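Local structure of EDD domain protein, DegV family (Ruminococcus gnavus, 3JR7) at residues 50-55 and 73-78; 96-101 and 128-133; 148-153 and 165-170; 205-210 and 217-222; 247-252 and 269-274. The protein is of uncertain cellular role but belongs to the DegV family, whose members are generally thought to bind lipids. One frame throughout, in Å; residues are numbered along the deposited sequence.

Contact 1. Residues 50-55 and 73-78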
# COMPACT_ATOMS: atom_id res chain seq x y z
N GLN A 50 -13.85 7.90 8.18
CA GLN A 50 -14.75 8.73 8.99
C GLN A 50 -14.18 10.14 9.18
O GLN A 50 -13.09 10.32 9.73
CB GLN A 50 -14.95 8.04 10.35
CG GLN A 50 -15.46 6.58 10.17
CD GLN A 50 -14.35 5.50 10.14
OE1 GLN A 50 -13.33 5.62 10.83
NE2 GLN A 50 -14.59 4.42 9.40
N ILE A 51 -14.91 11.14 8.69
CA ILE A 51 -14.52 12.55 8.80
C ILE A 51 -15.77 13.33 9.26
O ILE A 51 -16.77 13.37 8.56
CB ILE A 51 -14.05 13.15 7.47
CG1 ILE A 51 -12.84 12.39 6.94
CG2 ILE A 51 -13.65 14.65 7.67
CD1 ILE A 51 -12.64 12.53 5.47
N GLU A 52 -15.70 13.87 10.46
CA GLU A 52 -16.87 14.55 11.06
C GLU A 52 -18.05 13.59 11.10
O GLU A 52 -17.94 12.57 11.78
CB GLU A 52 -17.12 15.88 10.35
CG GLU A 52 -16.00 16.85 10.67
CD GLU A 52 -16.09 18.19 9.93
OE1 GLU A 52 -16.58 18.25 8.76
OE2 GLU A 52 -15.62 19.17 10.55
N ASP A 53 -19.15 13.85 10.39
CA ASP A 53 -20.34 12.95 10.46
C ASP A 53 -20.51 12.14 9.21
O ASP A 53 -21.56 11.47 9.01
CB ASP A 53 -21.62 13.76 10.66
CG ASP A 53 -21.65 14.46 11.98
OD1 ASP A 53 -21.65 13.75 13.03
OD2 ASP A 53 -21.63 15.72 11.96
N THR A 54 -19.51 12.22 8.35
CA THR A 54 -19.52 11.47 7.14
C THR A 54 -18.76 10.17 7.44
O THR A 54 -17.73 10.15 8.11
CB THR A 54 -18.88 12.26 5.99
OG1 THR A 54 -19.54 13.52 5.87
CG2 THR A 54 -18.98 11.47 4.69
N GLN A 55 -19.34 9.09 6.98
CA GLN A 55 -18.76 7.79 7.11
C GLN A 55 -18.83 7.30 5.72
O GLN A 55 -19.94 7.21 5.17
CB GLN A 55 -19.66 6.90 7.91
CG GLN A 55 -19.46 6.92 9.34
CD GLN A 55 -20.43 5.98 10.00
OE1 GLN A 55 -20.93 5.03 9.35
NE2 GLN A 55 -20.74 6.23 11.27
N GLU A 73 -11.85 20.83 4.44
CA GLU A 73 -12.91 21.54 5.19
C GLU A 73 -12.96 21.18 6.64
O GLU A 73 -13.22 22.03 7.48
CB GLU A 73 -14.28 21.21 4.60
CG GLU A 73 -14.49 21.94 3.33
CD GLU A 73 -15.42 21.23 2.37
OE1 GLU A 73 -16.32 20.47 2.83
OE2 GLU A 73 -15.19 21.41 1.15
N SER A 74 -12.74 19.90 6.94
CA SER A 74 -12.86 19.43 8.29
C SER A 74 -11.69 19.84 9.18
O SER A 74 -10.52 19.50 8.93
CB SER A 74 -12.96 17.90 8.32
OG SER A 74 -12.64 17.46 9.62
N THR A 75 -12.03 20.46 10.28
CA THR A 75 -11.04 20.86 11.25
C THR A 75 -10.51 19.65 12.03
O THR A 75 -9.34 19.61 12.39
CB THR A 75 -11.62 21.90 12.23
OG1 THR A 75 -10.68 22.09 13.29
CG2 THR A 75 -12.92 21.41 12.82
N SER A 76 -11.35 18.66 12.26
CA SER A 76 -10.86 17.47 12.93
C SER A 76 -10.26 16.45 11.91
O SER A 76 -10.67 16.29 10.76
CB SER A 76 -11.95 16.84 13.76
OG SER A 76 -13.05 16.60 12.91
N CYS A 77 -9.23 15.80 12.40
CA CYS A 77 -8.48 14.81 11.68
C CYS A 77 -9.34 13.59 11.25
O CYS A 77 -10.19 13.11 12.01
CB CYS A 77 -7.41 14.39 12.66
SG CYS A 77 -6.29 13.35 11.93
N ALA A 78 -9.17 13.10 10.02
CA ALA A 78 -9.91 11.92 9.56
C ALA A 78 -9.55 10.68 10.42
O ALA A 78 -8.48 10.60 10.98
CB ALA A 78 -9.64 11.64 8.09
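Ile51 divides its two branches between the ends of the 73-78 loop. With CG1 beside the backbone N (chi1 -60°) and CG2 anti to it, CG2 presses on CB of Ser74 at 3.4 Å, while CG1 meets CB of Ala78 at 3.5 Å; small Ser74 and Ala78 let the branched side chain come this close. An alanine here would probably leave a gap between Ser74 and Ala78 and set the loop less firmly against the strand. Next along, Glu52 takes the second position of the type II' turn from Ile51 to Thr54, which links strands 42-51 and 54-57 as a tight hairpin; its positive phi of 56° is more often given to glycine. Its extended side chain lies across Ser74, CD standing 3.5 Å from Ser74 CB, and OE1 makes a long, weak ion pair with Lys70 of helix 64-73. Ser74, the first residue beyond that helix, turns OG anti to its own N and bonds Ser76 O at 2.6 Å, in the carbonyl plane on a lone pair; a small hydroxyl suits so tight a bend. Within the two segments the contact is thus van der Waals plus a CA-H...O approach of Ala78 to Gln50 O, and the backbone bonds of Gln50 with Lys79 follow directly.

Contact 2. Residues 96-101 and 128-133. With PO4 (phosphate ion), chain D.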
# COMPACT_ATOMS: atom_id res chain seq x y z
N ALA A 96 -12.71 -20.08 -6.46
CA ALA A 96 -11.25 -20.14 -6.62
C ALA A 96 -10.68 -21.09 -5.60
O ALA A 96 -10.99 -21.02 -4.40
CB ALA A 96 -10.57 -18.73 -6.47
N GLU A 97 -9.80 -21.96 -6.05
CA GLU A 97 -9.17 -22.92 -5.14
C GLU A 97 -8.19 -22.23 -4.19
O GLU A 97 -8.12 -22.58 -3.01
CB GLU A 97 -8.40 -23.96 -5.97
CG GLU A 97 -7.62 -24.98 -5.17
CD GLU A 97 -6.88 -25.94 -6.04
OE1 GLU A 97 -6.36 -25.53 -7.11
OE2 GLU A 97 -6.80 -27.11 -5.65
N ARG A 98 -7.42 -21.28 -4.70
CA ARG A 98 -6.35 -20.68 -3.93
C ARG A 98 -6.66 -19.22 -3.66
O ARG A 98 -6.92 -18.45 -4.58
CB ARG A 98 -5.03 -20.82 -4.69
CG ARG A 98 -4.72 -22.26 -5.08
CD ARG A 98 -3.41 -22.45 -5.80
NE ARG A 98 -3.41 -21.86 -7.11
CZ ARG A 98 -4.04 -22.35 -8.21
NH1 ARG A 98 -4.79 -23.47 -8.12
NH2 ARG A 98 -3.92 -21.71 -9.39
N ILE A 99 -6.64 -18.83 -2.39
CA ILE A 99 -6.91 -17.47 -1.97
C ILE A 99 -5.66 -16.82 -1.36
O ILE A 99 -5.08 -17.33 -0.40
CB ILE A 99 -8.03 -17.41 -0.94
CG1 ILE A 99 -9.27 -18.14 -1.49
CG2 ILE A 99 -8.33 -15.91 -0.58
CD1 ILE A 99 -9.95 -17.47 -2.72
N TYR A 100 -5.27 -15.68 -1.92
CA TYR A 100 -4.10 -14.92 -1.45
C TYR A 100 -4.62 -13.59 -0.98
O TYR A 100 -5.34 -12.94 -1.71
CB TYR A 100 -3.11 -14.70 -2.60
CG TYR A 100 -2.60 -15.96 -3.24
CD1 TYR A 100 -1.62 -16.74 -2.62
CD2 TYR A 100 -3.08 -16.37 -4.48
CE1 TYR A 100 -1.17 -17.90 -3.19
CE2 TYR A 100 -2.60 -17.54 -5.10
CZ TYR A 100 -1.64 -18.30 -4.43
OH TYR A 100 -1.15 -19.44 -5.00
N VAL A 101 -4.29 -13.17 0.22
CA VAL A 101 -4.79 -11.92 0.78
C VAL A 101 -3.60 -11.00 1.04
O VAL A 101 -2.57 -11.44 1.61
CB VAL A 101 -5.59 -12.17 2.08
CG1 VAL A 101 -6.39 -10.90 2.52
CG2 VAL A 101 -6.53 -13.37 1.92
N GLU A 128 -11.44 -26.64 5.52
CA GLU A 128 -10.10 -26.28 5.07
C GLU A 128 -10.11 -25.65 3.66
O GLU A 128 -10.82 -26.09 2.80
CB GLU A 128 -9.19 -27.54 5.07
CG GLU A 128 -8.84 -28.06 6.46
CD GLU A 128 -7.87 -29.27 6.47
OE1 GLU A 128 -7.70 -29.95 5.42
OE2 GLU A 128 -7.24 -29.52 7.54
N LYS A 129 -9.31 -24.61 3.45
CA LYS A 129 -9.10 -24.07 2.10
C LYS A 129 -7.71 -23.50 2.09
O LYS A 129 -7.18 -23.12 3.13
CB LYS A 129 -10.15 -23.00 1.76
CG LYS A 129 -10.15 -22.57 0.30
CD LYS A 129 -11.27 -21.55 -0.06
CE LYS A 129 -11.45 -21.53 -1.55
NZ LYS A 129 -12.24 -20.42 -2.04
N GLN A 130 -7.10 -23.45 0.89
CA GLN A 130 -5.81 -22.83 0.75
C GLN A 130 -6.02 -21.32 0.74
O GLN A 130 -6.35 -20.74 -0.28
CB GLN A 130 -5.10 -23.31 -0.52
CG GLN A 130 -4.54 -24.77 -0.41
CD GLN A 130 -4.23 -25.37 -1.79
OE1 GLN A 130 -5.02 -25.29 -2.70
NE2 GLN A 130 -3.08 -25.96 -1.93
N ILE A 131 -5.83 -20.72 1.92
CA ILE A 131 -5.91 -19.29 2.12
C ILE A 131 -4.64 -18.82 2.83
O ILE A 131 -4.26 -19.36 3.89
CB ILE A 131 -7.09 -18.93 3.02
CG1 ILE A 131 -8.40 -19.47 2.44
CG2 ILE A 131 -7.18 -17.39 3.18
CD1 ILE A 131 -9.57 -19.47 3.46
N HIS A 132 -3.97 -17.84 2.26
CA HIS A 132 -2.79 -17.26 2.89
C HIS A 132 -2.91 -15.76 2.94
O HIS A 132 -3.18 -15.11 1.93
CB HIS A 132 -1.49 -17.66 2.18
CG HIS A 132 -0.27 -17.18 2.90
ND1 HIS A 132 0.27 -17.87 3.96
CD2 HIS A 132 0.41 -16.01 2.83
CE1 HIS A 132 1.28 -17.18 4.45
NE2 HIS A 132 1.39 -16.04 3.79
N VAL A 133 -2.69 -15.20 4.14
CA VAL A 133 -2.71 -13.76 4.35
C VAL A 133 -1.23 -13.22 4.38
O VAL A 133 -0.44 -13.64 5.24
CB VAL A 133 -3.42 -13.39 5.65
CG1 VAL A 133 -3.44 -11.88 5.82
CG2 VAL A 133 -4.86 -13.95 5.66
P PO4 D . -1.36 -26.79 -5.06
O1 PO4 D . -2.87 -26.44 -5.07
O2 PO4 D . -0.60 -25.59 -5.54
O3 PO4 D . -0.89 -27.08 -3.66
O4 PO4 D . -1.02 -28.03 -5.87
O HOH W 1 -8.10 -24.78 -1.53
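Lys129 NZ is gripped by three backbone carbonyls: Ala96 O, at 2.7 Å from Lys129 NZ, and those of Tyr92 and Cys94. A fully extended chain, with CG anti to the backbone N (chi1 -170°), carries the ammonium across to the chain entering strand 98-103, and its CE methylene and NZ pass beside Ile99 CG1. A long, flexible lysine suits this task, offering several N-H groups to carbonyls gathered in one place. Beyond it, strands 98-103 and 130-135 run parallel, the axes of 98-101 and 130-133 being 9° apart. Ile99 N donates to Gln130 O at 2.9 Å, and Ile99 O accepts from His132 N at 2.9 Å; Val101 N then reaches His132 O at 2.8 Å. Ile99, Val101, Ile131 and Val133 share one face, where Val101 CB lies 4.1 Å from Val133 CG2 and helices 85-92 and 111-126 pack on top. The other face carries Tyr100, bonded through OH to Glu154, and His132, bonded through NE2 to Glu168. At the start of the strands, a water joins Glu97 O to Gln130 N, and Gln130 NE2 holds a phosphate, probably from the crystallisation liquor, by O1 at 3.2 Å. Two adjacent parallel strands joined through helix 111-126, which packs on their aliphatic face, make a beta-alpha-beta unit.

Contact 3. Residues 148-153 and 165-170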
# COMPACT_ATOMS: atom_id res chain seq x y z
N LEU A 148 0.76 -8.08 -7.65
CA LEU A 148 1.39 -8.37 -8.96
C LEU A 148 2.34 -9.57 -8.91
O LEU A 148 2.39 -10.41 -9.82
CB LEU A 148 2.12 -7.12 -9.52
CG LEU A 148 1.21 -6.00 -10.03
CD1 LEU A 148 1.93 -4.73 -10.38
CD2 LEU A 148 0.36 -6.50 -11.28
N LYS A 149 3.09 -9.66 -7.83
CA LYS A 149 3.99 -10.78 -7.65
C LYS A 149 3.25 -12.12 -7.50
O LYS A 149 3.67 -13.12 -8.04
CB LYS A 149 4.91 -10.51 -6.43
CG LYS A 149 6.03 -11.54 -6.19
CD LYS A 149 6.95 -11.73 -7.43
CE LYS A 149 7.95 -10.64 -7.60
NZ LYS A 149 8.99 -10.90 -8.71
N VAL A 150 2.14 -12.12 -6.75
CA VAL A 150 1.30 -13.31 -6.65
C VAL A 150 0.92 -13.77 -8.06
O VAL A 150 1.09 -14.94 -8.42
CB VAL A 150 0.02 -13.08 -5.78
CG1 VAL A 150 -0.93 -14.32 -5.92
CG2 VAL A 150 0.39 -12.75 -4.34
N GLN A 151 0.42 -12.85 -8.86
CA GLN A 151 -0.02 -13.18 -10.22
C GLN A 151 1.14 -13.68 -11.07
O GLN A 151 0.99 -14.60 -11.86
CB GLN A 151 -0.64 -11.93 -10.87
CG GLN A 151 -1.08 -12.07 -12.38
CD GLN A 151 -1.55 -10.72 -12.96
OE1 GLN A 151 -0.90 -9.71 -12.80
NE2 GLN A 151 -2.69 -10.71 -13.56
N GLN A 152 2.30 -13.06 -10.91
CA GLN A 152 3.49 -13.48 -11.66
C GLN A 152 3.86 -14.92 -11.30
O GLN A 152 4.04 -15.76 -12.19
CB GLN A 152 4.66 -12.51 -11.41
CG GLN A 152 5.96 -12.87 -12.18
CD GLN A 152 7.19 -12.11 -11.66
OE1 GLN A 152 7.11 -11.26 -10.77
NE2 GLN A 152 8.33 -12.43 -12.21
N CYS A 153 3.90 -15.23 -10.01
CA CYS A 153 4.16 -16.60 -9.55
C CYS A 153 3.14 -17.61 -10.07
O CYS A 153 3.50 -18.71 -10.54
CB CYS A 153 4.18 -16.64 -8.05
SG CYS A 153 5.55 -15.69 -7.37
N GLU A 165 5.92 -18.93 -0.51
CA GLU A 165 7.33 -18.71 -0.26
C GLU A 165 7.91 -17.58 -1.12
O GLU A 165 8.65 -16.73 -0.59
CB GLU A 165 8.13 -20.00 -0.43
CG GLU A 165 9.66 -19.83 -0.26
CD GLU A 165 10.45 -21.15 -0.32
OE1 GLU A 165 9.98 -22.07 -0.99
OE2 GLU A 165 11.57 -21.23 0.23
N SER A 166 7.63 -17.57 -2.42
CA SER A 166 8.22 -16.56 -3.33
C SER A 166 7.76 -15.16 -2.98
O SER A 166 8.54 -14.20 -3.04
CB SER A 166 7.92 -16.82 -4.81
OG SER A 166 8.39 -18.11 -5.15
N VAL A 167 6.49 -15.04 -2.60
CA VAL A 167 5.93 -13.75 -2.28
C VAL A 167 6.43 -13.25 -0.93
O VAL A 167 6.71 -12.07 -0.79
CB VAL A 167 4.40 -13.77 -2.34
CG1 VAL A 167 3.83 -12.47 -1.79
CG2 VAL A 167 3.95 -14.03 -3.83
N GLU A 168 6.51 -14.12 0.08
CA GLU A 168 7.09 -13.73 1.35
C GLU A 168 8.54 -13.26 1.16
O GLU A 168 8.94 -12.31 1.82
CB GLU A 168 6.95 -14.81 2.44
CG GLU A 168 5.50 -15.07 2.90
CD GLU A 168 4.87 -13.97 3.83
OE1 GLU A 168 5.62 -12.97 4.15
OE2 GLU A 168 3.64 -14.15 4.25
N CYS A 169 9.29 -13.90 0.26
CA CYS A 169 10.65 -13.45 -0.06
C CYS A 169 10.60 -12.04 -0.68
O CYS A 169 11.32 -11.13 -0.27
CB CYS A 169 11.36 -14.41 -1.03
SG CYS A 169 12.96 -13.77 -1.69
N TYR A 170 9.74 -11.87 -1.67
CA TYR A 170 9.56 -10.55 -2.25
C TYR A 170 9.25 -9.48 -1.18
O TYR A 170 9.83 -8.38 -1.22
CB TYR A 170 8.48 -10.56 -3.35
CG TYR A 170 8.23 -9.14 -3.85
CD1 TYR A 170 9.25 -8.43 -4.48
CD2 TYR A 170 7.01 -8.50 -3.65
CE1 TYR A 170 9.06 -7.11 -4.88
CE2 TYR A 170 6.81 -7.19 -4.08
CZ TYR A 170 7.85 -6.50 -4.68
OH TYR A 170 7.70 -5.19 -5.07
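Two successive helices, 141-155 and 160-173, form an alpha-alpha hairpin, and residues 148-153 meet 165-170 on its inner side through Lys149, Val150 and Cys153 against Tyr170, Val167 and Ser166. The short segments run roughly antiparallel, at 146°, with axes 9.6 Å apart. Lys149 leans on Tyr170: its CG, anti to the backbone N, touches Tyr170 CB at 3.9 Å, and bends at chi2 (55°) and chi3 fold the chain back until CE lies over one face of the ring, 4.0 Å from Tyr170 CD1. The folded chain also brings NZ back to its own helix, where it bonds Gln152 OE1 at 2.8 Å, tilted out of the carbonyl plane. Lysine suits this half-covered edge, because its methylenes pack on the aromatic while its charged end finds a polar mate. An alanine here would probably lose the CG and CE packing on that face of Tyr170 and leave Gln152 OE1 without its ammonium partner. Deeper in, Val150 CG2 abuts Val167 CG2 at 3.8 Å, the two side chains crossing obliquely. At the far end Cys153 SG rests on Ser166 CB at 3.7 Å; both residues are small, and Ser166 OG turns back to Glu162 O of its own helix. No hydrogen bond joins the two segments. Cys169, on the same helix as Tyr170, has been seen in an interchain disulfide. Because Val150 and Val167 both also touch Phe134 of strand 130-135, the hairpin is a helical layer laid on the parallel strands of a mixed sheet, as in alpha/beta folds.

Contact 4. Residues 205-210 and 217-222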
# COMPACT_ATOMS: atom_id res chain seq x y z
N ILE A 205 11.06 22.30 6.01
CA ILE A 205 11.72 20.99 6.15
C ILE A 205 10.77 19.87 5.75
O ILE A 205 9.62 19.88 6.12
CB ILE A 205 12.21 20.73 7.57
CG1 ILE A 205 13.62 21.26 7.70
CG2 ILE A 205 12.53 19.30 7.77
CD1 ILE A 205 14.60 20.30 7.02
N LYS A 206 11.22 18.96 4.91
CA LYS A 206 10.39 17.82 4.51
C LYS A 206 11.14 16.54 4.91
O LYS A 206 12.18 16.27 4.35
CB LYS A 206 10.17 17.80 3.00
CG LYS A 206 9.52 19.01 2.41
CD LYS A 206 8.12 19.20 2.93
CE LYS A 206 7.36 20.15 2.10
NZ LYS A 206 7.45 21.53 2.62
N PRO A 207 10.62 15.76 5.90
CA PRO A 207 11.17 14.45 6.17
C PRO A 207 11.03 13.48 4.99
O PRO A 207 9.98 13.44 4.33
CB PRO A 207 10.33 13.94 7.35
CG PRO A 207 9.70 15.13 7.93
CD PRO A 207 9.52 16.11 6.82
N ILE A 208 12.06 12.70 4.74
CA ILE A 208 11.95 11.57 3.87
C ILE A 208 11.68 10.38 4.79
O ILE A 208 12.50 10.06 5.67
CB ILE A 208 13.21 11.28 3.06
CG1 ILE A 208 13.50 12.40 2.02
CG2 ILE A 208 13.04 9.94 2.33
CD1 ILE A 208 13.94 13.74 2.63
N MSE A 209 10.52 9.76 4.64
CA MSE A 209 10.12 8.70 5.56
C MSE A 209 10.23 7.37 4.82
O MSE A 209 10.34 7.33 3.60
CB MSE A 209 8.70 8.87 6.04
CG MSE A 209 8.35 10.21 6.60
SE MSE A 209 9.21 10.49 8.31
CE MSE A 209 8.36 9.18 9.36
N GLY A 210 10.16 6.28 5.58
CA GLY A 210 10.23 4.96 5.02
C GLY A 210 9.75 3.86 5.96
O GLY A 210 9.50 4.09 7.15
N ILE A 217 7.04 2.84 10.53
CA ILE A 217 7.54 3.99 9.80
C ILE A 217 8.75 4.58 10.53
O ILE A 217 8.74 4.70 11.75
CB ILE A 217 6.44 5.06 9.65
CG1 ILE A 217 5.25 4.45 8.86
CG2 ILE A 217 7.00 6.34 8.96
CD1 ILE A 217 3.98 5.27 8.82
N CYS A 218 9.77 4.95 9.79
CA CYS A 218 10.91 5.69 10.37
C CYS A 218 11.26 6.90 9.46
O CYS A 218 10.81 7.01 8.33
CB CYS A 218 12.14 4.80 10.53
SG CYS A 218 12.84 4.15 8.93
N GLN A 219 12.06 7.79 10.01
CA GLN A 219 12.64 8.87 9.22
C GLN A 219 14.01 8.45 8.67
O GLN A 219 14.89 8.00 9.40
CB GLN A 219 12.73 10.11 10.07
CG GLN A 219 13.23 11.29 9.27
CD GLN A 219 13.06 12.59 9.97
OE1 GLN A 219 13.89 13.46 9.83
NE2 GLN A 219 11.99 12.74 10.70
N LYS A 220 14.17 8.55 7.36
CA LYS A 220 15.40 8.21 6.68
C LYS A 220 16.29 9.41 6.44
O LYS A 220 17.49 9.25 6.33
CB LYS A 220 15.06 7.64 5.30
CG LYS A 220 14.06 6.47 5.32
CD LYS A 220 14.66 5.28 5.97
CE LYS A 220 15.53 4.49 5.02
NZ LYS A 220 16.23 3.35 5.75
N GLU A 221 15.70 10.59 6.27
CA GLU A 221 16.43 11.82 5.90
C GLU A 221 15.50 13.01 6.03
O GLU A 221 14.34 12.86 6.41
CB GLU A 221 16.94 11.75 4.45
CG GLU A 221 18.39 11.42 4.31
CD GLU A 221 19.33 12.57 4.72
OE1 GLU A 221 20.54 12.39 4.53
OE2 GLU A 221 18.88 13.66 5.16
N LYS A 222 16.00 14.17 5.65
CA LYS A 222 15.21 15.37 5.59
C LYS A 222 15.92 16.38 4.72
O LYS A 222 17.12 16.28 4.49
CB LYS A 222 15.00 15.97 6.98
CG LYS A 222 16.31 16.46 7.60
CD LYS A 222 16.06 17.05 8.96
CE LYS A 222 17.36 17.60 9.54
NZ LYS A 222 17.09 17.93 10.99
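Ile208 O takes two backbone N-H groups, from Lys220 N at 2.8 Å and more loosely from Glu221 N at 3.3 Å. This is the mark of a classic beta bulge, set in the hairpin of strands 205-211 and 217-224. In return Ile208 N donates to Glu221 O at 2.8 Å, from well above the plane of that carbonyl. Two residues on, Gly210 and Cys218 form a regular antiparallel hydrogen-bonded pair, Cys218 N reaching Gly210 O at 2.8 Å. Glycine fits there because Lys220 CG lies 3.9 Å from Gly210 N and crowds the space where a side chain would begin. Pro207, with no N-H to give, occupies a non-hydrogen-bonded pair with Lys222, and its CB packs beside Gln219 NE2. On the same face is Met209, a selenomethionine in this crystal, whose chi2 (-71°) places SE 4.0 Å from Gln219 CB. Ile217 joins Met209 in touching Phe178 of strand 176-179, and the side chain of Ile217 lies about 4 Å from the nearest atom of a bound polyether. The other face, bearing Ile208, is packed by helix 226-240. There Ile208 CD1 leans over the bulged strand and ends 3.6 Å from Lys222 CA.

Contact 5. Residues 247-252 and 269-274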
# COMPACT_ATOMS: atom_id res chain seq x y z
N LYS A 247 13.04 -6.03 -10.85
CA LYS A 247 11.97 -5.47 -10.05
C LYS A 247 11.15 -4.43 -10.79
O LYS A 247 11.63 -3.76 -11.70
CB LYS A 247 12.54 -4.90 -8.74
CG LYS A 247 13.36 -5.96 -8.04
CD LYS A 247 13.87 -5.58 -6.72
CE LYS A 247 14.45 -6.83 -6.03
NZ LYS A 247 15.12 -6.46 -4.75
N ILE A 248 9.89 -4.31 -10.36
CA ILE A 248 9.00 -3.30 -10.85
C ILE A 248 8.99 -2.20 -9.79
O ILE A 248 8.93 -2.47 -8.58
CB ILE A 248 7.59 -3.88 -11.08
CG1 ILE A 248 7.65 -5.03 -12.11
CG2 ILE A 248 6.63 -2.79 -11.50
CD1 ILE A 248 6.25 -5.58 -12.55
N LEU A 249 9.11 -0.95 -10.23
CA LEU A 249 9.06 0.16 -9.31
C LEU A 249 7.69 0.82 -9.41
O LEU A 249 7.16 1.02 -10.49
CB LEU A 249 10.18 1.16 -9.62
CG LEU A 249 10.22 2.32 -8.62
CD1 LEU A 249 11.68 2.60 -8.14
CD2 LEU A 249 9.57 3.52 -9.27
N ALA A 250 7.11 1.14 -8.28
CA ALA A 250 5.79 1.74 -8.23
C ALA A 250 5.84 3.05 -7.52
O ALA A 250 6.55 3.23 -6.51
CB ALA A 250 4.75 0.79 -7.56
N ILE A 251 5.06 3.99 -8.05
CA ILE A 251 4.91 5.32 -7.47
C ILE A 251 3.42 5.67 -7.32
O ILE A 251 2.68 5.62 -8.28
CB ILE A 251 5.59 6.40 -8.32
CG1 ILE A 251 7.08 6.12 -8.45
CG2 ILE A 251 5.41 7.79 -7.71
CD1 ILE A 251 7.70 6.79 -9.65
N ALA A 252 2.99 6.01 -6.12
CA ALA A 252 1.66 6.53 -5.93
C ALA A 252 1.78 7.99 -5.54
O ALA A 252 2.70 8.37 -4.80
CB ALA A 252 0.91 5.75 -4.85
N GLU A 269 17.58 7.89 -13.35
CA GLU A 269 18.94 8.32 -13.43
C GLU A 269 19.88 7.49 -12.53
O GLU A 269 21.10 7.45 -12.76
CB GLU A 269 19.07 9.79 -13.01
CG GLU A 269 18.38 10.83 -13.84
CD GLU A 269 18.60 12.24 -13.30
OE1 GLU A 269 18.38 12.53 -12.08
OE2 GLU A 269 19.00 13.08 -14.12
N ARG A 270 19.32 6.90 -11.47
CA ARG A 270 20.08 6.22 -10.45
C ARG A 270 20.16 4.69 -10.59
O ARG A 270 21.09 4.12 -10.14
CB ARG A 270 19.58 6.61 -9.06
CG ARG A 270 19.70 8.08 -8.77
CD ARG A 270 18.85 8.57 -7.68
NE ARG A 270 19.37 9.83 -7.23
CZ ARG A 270 19.40 10.92 -7.97
NH1 ARG A 270 19.94 11.99 -7.49
NH2 ARG A 270 18.90 10.92 -9.18
N PHE A 271 19.17 4.06 -11.21
CA PHE A 271 19.19 2.60 -11.43
C PHE A 271 18.15 2.18 -12.45
O PHE A 271 17.15 2.87 -12.68
CB PHE A 271 18.97 1.80 -10.13
CG PHE A 271 17.71 2.19 -9.36
CD1 PHE A 271 16.50 1.54 -9.60
CD2 PHE A 271 17.76 3.17 -8.40
CE1 PHE A 271 15.34 1.86 -8.88
CE2 PHE A 271 16.62 3.52 -7.66
CZ PHE A 271 15.40 2.88 -7.93
N ALA A 272 18.37 1.01 -13.04
CA ALA A 272 17.49 0.50 -14.08
C ALA A 272 16.54 -0.53 -13.46
O ALA A 272 16.98 -1.45 -12.77
CB ALA A 272 18.36 -0.17 -15.22
N VAL A 273 15.26 -0.43 -13.73
CA VAL A 273 14.28 -1.39 -13.22
C VAL A 273 13.67 -2.12 -14.37
O VAL A 273 13.85 -1.72 -15.48
CB VAL A 273 13.14 -0.69 -12.48
CG1 VAL A 273 13.62 -0.17 -11.16
CG2 VAL A 273 12.53 0.40 -13.37
N LYS A 274 12.91 -3.18 -14.10
CA LYS A 274 12.30 -3.94 -15.16
C LYS A 274 11.29 -3.06 -15.83
O LYS A 274 11.20 -3.03 -17.05
CB LYS A 274 11.62 -5.17 -14.57
CG LYS A 274 10.99 -6.09 -15.65
CD LYS A 274 9.89 -7.00 -15.05
CE LYS A 274 10.48 -8.10 -14.20
NZ LYS A 274 9.51 -8.53 -13.11
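Leu249 lays CD1 against the rim of the Phe271 ring, near the ring plane, 3.7 Å from Phe271 CZ, the two side chains crossing at about a right angle. The CB of Phe271 points toward the strand, and its CG sits between the backbone N and the carbonyl carbon (chi1 54°). The neighbours of the ring also include Val237 and Ala238 of helix 226-240, a greasy setting that suits a phenylalanine. Val273 fills in beside this pair: CG1 lies in the plane of the Phe271 ring, at its edge, and stands 4.0 Å from Leu249 CB. Beta-branched valine is a good filler in such an extended run, keeping its bulk close to the chain; its CB is 3.5 Å from Lys247 O. That same oxygen accepts from Lys274 N at 2.8 Å with an angle of 151°. Lys274, bent at chi3, brings NZ to 4.1 Å from Ile248 CG1, while Lys247 points the other way and bonds Val242 O. Parallel pairing of Leu249 with Ser275 and Phe277 follows. One backbone bond and the apolar contacts of Leu249 with Phe271 and Val273 thus together join the end of helix 257-270 to the start of strand 248-253, at the closing corner of this beta-alpha-beta unit.

Overall arrangement
Contacts 1 and 2 reach the same mixed sheet, though their centres are 36 Å apart; contacts 4 and 5 reach the other, with centres 20 Å apart. Contact 3 lies between contacts 2 and 5, 14 and 17 Å from them, centre to centre. It touches contact 2, where the Tyr100 ring packs on Val150, and it meets contact 5 more loosely, Gln152 NE2 standing 4.2 Å from Lys274 NZ in a mere packing contact. Contact 1 lies across the chain's centre from contacts 3 and 5. Contact 4 borders the bound polyether, probably a crystallisation additive, though it may mark the pocket in which a lipid would sit if this protein behaves like its family.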